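Local coordinates for ABC transporter, permease protein, putative (Porphyromonas gingivalis, PDB 2P0S) that is probably a permease subunit of an ABC-type membrane transporter, represented here by one domain cut from the longer membrane protein, at the interface of chains A and B. Sequence-based numbering; all coordinates share one arbitrary frame. Chains: chain A/B, ABC transporter, permease protein, putative.

Contact 1: the interface of chains A and B. Residues chain A 78-81, 84; chain B 28-30.
B:Glu30 OE2, a carboxylate oxygen, takes a hydrogen bond from the backbone N of A:Ser81 at 2.8 Å and a weak one from the amide ND2 of B:Asn28, so both chains meet on this atom. The site is a helix N-terminus capped by an acidic loop of the other subunit, in a domain assigned by sequence to the ABC-2 type transporter family. A:Ala80 and A:Ser81 open helix 80-100, and the dipole of that helix end probably helps to hold the two carboxylates of B:Asp29 and B:Glu30. The A:Ser81 N-H reaches OE2 from above the carboxylate plane, 57° out of it, and the bond is bent. The chain of B:Glu30 is bent at chi2 (148°), which brings the carboxylate to the first turn; CD of B:Glu30 also packs 3.9 Å from the ring atom CB of A:Pro79. Beside it, B:Asp29 OD2 accepts a weak bond from the backbone N of A:Ala80 at 3.0 Å. The methyl CB of A:Ala80 packs against both the B:Asp29 carboxylate and the amide of B:Asn28, which meet it from two adjoining sides, CG of B:Asn28 lying 3.7 Å from it. Within the loop, B:Asn28 OD1 takes the backbone N-H of B:Glu30 at 2.9 Å, the donor tilted from the carbonyl plane; with CG set between its backbone N and carbonyl carbon, the amide folds back over its own loop. One turn along the helix, A:Asn84 turns its OD1 toward ND2 of B:Asn28 from the opposite direction, their amide planes 25° apart, but the modelled N-H points away and no hydrogen bond forms.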
loop_
_atom_site.group_PDB
_atom_site.type_symbol
_atom_site.label_atom_id
_atom_site.label_comp_id
_atom_site.label_asym_id
_atom_site.label_seq_id
_atom_site.Cartn_x
_atom_site.Cartn_y
_atom_site.Cartn_z
ATOM N N LEU A 78 -8.367 10.327 -8.208
ATOM C CA LEU A 78 -8.130 9.017 -7.667
ATOM C C LEU A 78 -7.555 9.175 -6.259
ATOM O O LEU A 78 -6.789 10.129 -6.033
ATOM C CB LEU A 78 -7.120 8.299 -8.565
ATOM C CG LEU A 78 -7.622 7.876 -9.924
ATOM C CD1 LEU A 78 -6.395 7.613 -10.833
ATOM C CD2 LEU A 78 -8.623 6.637 -9.827
ATOM N N PRO A 79 -7.842 8.232 -5.336
ATOM C CA PRO A 79 -7.271 8.248 -3.985
ATOM C C PRO A 79 -5.763 8.117 -4.055
ATOM O O PRO A 79 -5.292 7.439 -4.974
ATOM C CB PRO A 79 -7.680 6.916 -3.461
ATOM C CG PRO A 79 -8.956 6.613 -4.124
ATOM C CD PRO A 79 -8.760 7.081 -5.500
ATOM N N ALA A 80 -5.029 8.634 -3.084
ATOM C CA ALA A 80 -3.563 8.572 -3.185
ATOM C C ALA A 80 -3.072 7.134 -3.170
ATOM O O ALA A 80 -1.992 6.868 -3.610
ATOM C CB ALA A 80 -2.897 9.351 -2.037
ATOM N N SER A 81 -3.861 6.249 -2.571
ATOM C CA SER A 81 -3.632 4.817 -2.497
ATOM C C SER A 81 -3.252 4.144 -3.828
ATOM O O SER A 81 -2.419 3.254 -3.823
ATOM C CB SER A 81 -4.896 4.130 -1.954
ATOM O OG SER A 81 -5.858 3.884 -3.012
ATOM N N ASN A 84 0.204 5.284 -4.606
ATOM C CA ASN A 84 0.961 4.661 -3.481
ATOM C C ASN A 84 1.374 3.257 -3.860
ATOM O O ASN A 84 2.597 2.956 -4.032
ATOM C CB ASN A 84 0.144 4.649 -2.170
ATOM C CG ASN A 84 0.029 6.027 -1.563
ATOM O OD1 ASN A 84 -0.769 6.265 -0.628
ATOM N ND2 ASN A 84 0.848 6.960 -2.078
ATOM N N ASN B 28 -1.294 11.400 3.911
ATOM C CA ASN B 28 -2.098 11.543 2.594
ATOM C C ASN B 28 -3.592 12.137 2.623
ATOM O O ASN B 28 -3.957 12.857 3.580
ATOM C CB ASN B 28 -1.786 10.425 1.497
ATOM C CG ASN B 28 -2.678 9.092 1.605
ATOM O OD1 ASN B 28 -3.851 9.122 2.030
ATOM N ND2 ASN B 28 -2.113 7.933 1.129
ATOM N N ASP B 29 -4.381 11.957 1.546
ATOM C CA ASP B 29 -5.761 12.554 1.438
ATOM C C ASP B 29 -6.774 11.629 2.028
ATOM O O ASP B 29 -7.860 12.074 2.514
ATOM C CB ASP B 29 -6.190 12.903 -0.029
ATOM C CG ASP B 29 -5.331 12.201 -1.104
ATOM O OD1 ASP B 29 -4.127 12.646 -1.192
ATOM O OD2 ASP B 29 -5.849 11.257 -1.832
ATOM N N GLU B 30 -6.438 10.336 1.951
ATOM C CA GLU B 30 -7.306 9.324 2.432
ATOM C C GLU B 30 -6.940 9.091 3.856
ATOM O O GLU B 30 -7.737 8.611 4.584
ATOM C CB GLU B 30 -7.160 7.991 1.691
ATOM C CG GLU B 30 -6.726 8.091 0.325
ATOM C CD GLU B 30 -5.896 6.889 -0.037
ATOM O OE1 GLU B 30 -6.509 5.857 -0.388
ATOM O OE2 GLU B 30 -4.637 6.962 0.072
#

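Contact 2: the interface of chains A and B. Residues chain A 118, 120; chain B 63, 67, 70-71, 87, 90, 94.
A:Leu118 and A:Val120, on the extended stretch that leads to strand 122-124, lie in a groove of chain B between helix 80-100 and the start of strand 70-74. This looks like a segment-exchange contact, in which a C-terminal stretch of one copy packs on the partner; whether the whole transporter pairs in the same way cannot be told from this domain. The polar part is a hydrogen bond from the backbone N of A:Val120 to OG of B:Ser87, 2.9 Å long and nearly straight at 168°. The serine hydroxyl stands beside its own backbone N, anti to the carbonyl carbon (chi1 -62°), which turns OG from the helix surface toward the passing segment and anchors the backbone of chain A to the helix.

Apolar contacts make up the rest. A:Leu118 buries 87 Å² against the partner, and its two methyls divide the contacts: CD1 bridges B:Leu94 of the helix and B:Pro67 of the loop, while CD2 faces B:Val70. CD1 meets CD1 of B:Leu94 at 3.7 Å, the two side chains passing at a slant, and touches CB of B:Pro67 at 4.0 Å. CD2 and CG1 of B:Val70 come tip to tip at 3.8 Å. With CG of A:Leu118 roughly anti to the backbone N (chi1 -152°), the isobutyl group extends into the groove among these residues.

A:Val120 also splits its branches. CG1 lies 3.9 Å from CG2 of B:Val70, and CG2 lies 3.9 Å from CD1 of B:Leu90, the side chains crossing at about a right angle in both pairs. B:Val70 thus uses one methyl for each residue of the incoming segment. CG2 of A:Val120 additionally rests 3.4 Å from OG of B:Ser87, alongside the backbone bond that this oxygen accepts.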
loop_
_atom_site.group_PDB
_atom_site.type_symbol
_atom_site.label_atom_id
_atom_site.label_comp_id
_atom_site.label_asym_id
_atom_site.label_seq_id
_atom_site.Cartn_x
_atom_site.Cartn_y
_atom_site.Cartn_z
ATOM N N LEU A 118 3.053 -9.125 5.522
ATOM C CA LEU A 118 2.360 -9.066 6.786
ATOM C C LEU A 118 1.001 -8.547 6.425
ATOM O O LEU A 118 0.893 -7.503 5.850
ATOM C CB LEU A 118 3.099 -8.088 7.693
ATOM C CG LEU A 118 2.824 -8.551 9.105
ATOM C CD1 LEU A 118 3.877 -8.098 9.960
ATOM C CD2 LEU A 118 1.503 -7.986 9.637
ATOM N N VAL A 120 -2.167 -7.142 8.373
ATOM C CA VAL A 120 -2.454 -6.698 9.713
ATOM C C VAL A 120 -3.878 -7.093 10.060
ATOM O O VAL A 120 -4.776 -6.658 9.304
ATOM C CB VAL A 120 -2.298 -5.201 9.818
ATOM C CG1 VAL A 120 -2.502 -4.832 11.091
ATOM C CG2 VAL A 120 -0.746 -4.918 9.623
ATOM N N LEU B 63 8.436 -6.603 14.658
ATOM C CA LEU B 63 7.539 -7.492 13.902
ATOM C C LEU B 63 8.312 -8.576 13.146
ATOM O O LEU B 63 7.759 -9.473 12.553
ATOM C CB LEU B 63 6.706 -6.684 12.890
ATOM C CG LEU B 63 5.735 -5.804 13.737
ATOM C CD1 LEU B 63 4.958 -4.881 12.789
ATOM C CD2 LEU B 63 4.761 -6.665 14.632
ATOM N N PRO B 67 5.641 -11.411 14.268
ATOM C CA PRO B 67 4.681 -10.683 13.443
ATOM C C PRO B 67 3.257 -10.624 13.876
ATOM O O PRO B 67 2.459 -9.864 13.240
ATOM C CB PRO B 67 4.739 -11.449 12.027
ATOM C CG PRO B 67 5.175 -12.787 12.371
ATOM C CD PRO B 67 6.103 -12.684 13.607
ATOM N N VAL B 70 1.043 -7.002 16.109
ATOM C CA VAL B 70 0.454 -5.792 15.575
ATOM C C VAL B 70 -1.024 -6.170 15.306
ATOM O O VAL B 70 -1.409 -7.325 15.029
ATOM C CB VAL B 70 1.110 -5.363 14.206
ATOM C CG1 VAL B 70 1.248 -6.578 13.146
ATOM C CG2 VAL B 70 0.441 -4.098 13.594
ATOM N N ALA B 71 -1.822 -5.172 15.522
ATOM C CA ALA B 71 -3.324 -5.295 15.317
ATOM C C ALA B 71 -3.929 -3.944 15.102
ATOM O O ALA B 71 -3.372 -2.917 15.599
ATOM C CB ALA B 71 -3.938 -5.984 16.496
ATOM N N SER B 87 -0.635 -2.490 5.994
ATOM C CA SER B 87 0.142 -3.704 5.799
ATOM C C SER B 87 1.218 -3.570 4.757
ATOM O O SER B 87 2.298 -4.166 4.945
ATOM C CB SER B 87 -0.734 -4.817 5.360
ATOM O OG SER B 87 -1.759 -5.132 6.380
ATOM N N LEU B 90 4.160 -1.511 6.313
ATOM C CA LEU B 90 4.945 -2.370 7.209
ATOM C C LEU B 90 5.697 -3.457 6.437
ATOM O O LEU B 90 6.881 -3.757 6.727
ATOM C CB LEU B 90 4.053 -2.983 8.289
ATOM C CG LEU B 90 3.455 -1.932 9.261
ATOM C CD1 LEU B 90 2.466 -2.709 10.194
ATOM C CD2 LEU B 90 4.581 -1.250 10.203
ATOM N N LEU B 94 9.726 -4.127 6.570
ATOM C CA LEU B 94 10.235 -5.410 7.146
ATOM C C LEU B 94 11.013 -6.225 6.126
ATOM O O LEU B 94 12.047 -6.909 6.496
ATOM C CB LEU B 94 8.979 -6.183 7.638
ATOM C CG LEU B 94 8.339 -5.524 8.899
ATOM C CD1 LEU B 94 6.948 -6.217 9.244
ATOM C CD2 LEU B 94 9.235 -5.554 10.127
#

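The C-alpha centres of contact 1 and contact 2 are about 21 Å apart, and helix 80-100 serves both: chain A gives its first turn to contact 1, whereas chain B gives residues further along it to contact 2. Contact 1 is mainly polar and joins a loop to a helix end; contact 2 is mainly apolar, with a segment after helix 107-114 laid on the partner. Since the interface is two-fold symmetric, each has a twin with the chains exchanged, so every helix 80-100 is held at its start and again at 87, 90 and 94. This pairing is compatible with a dimer, though the full-length protein may assemble differently.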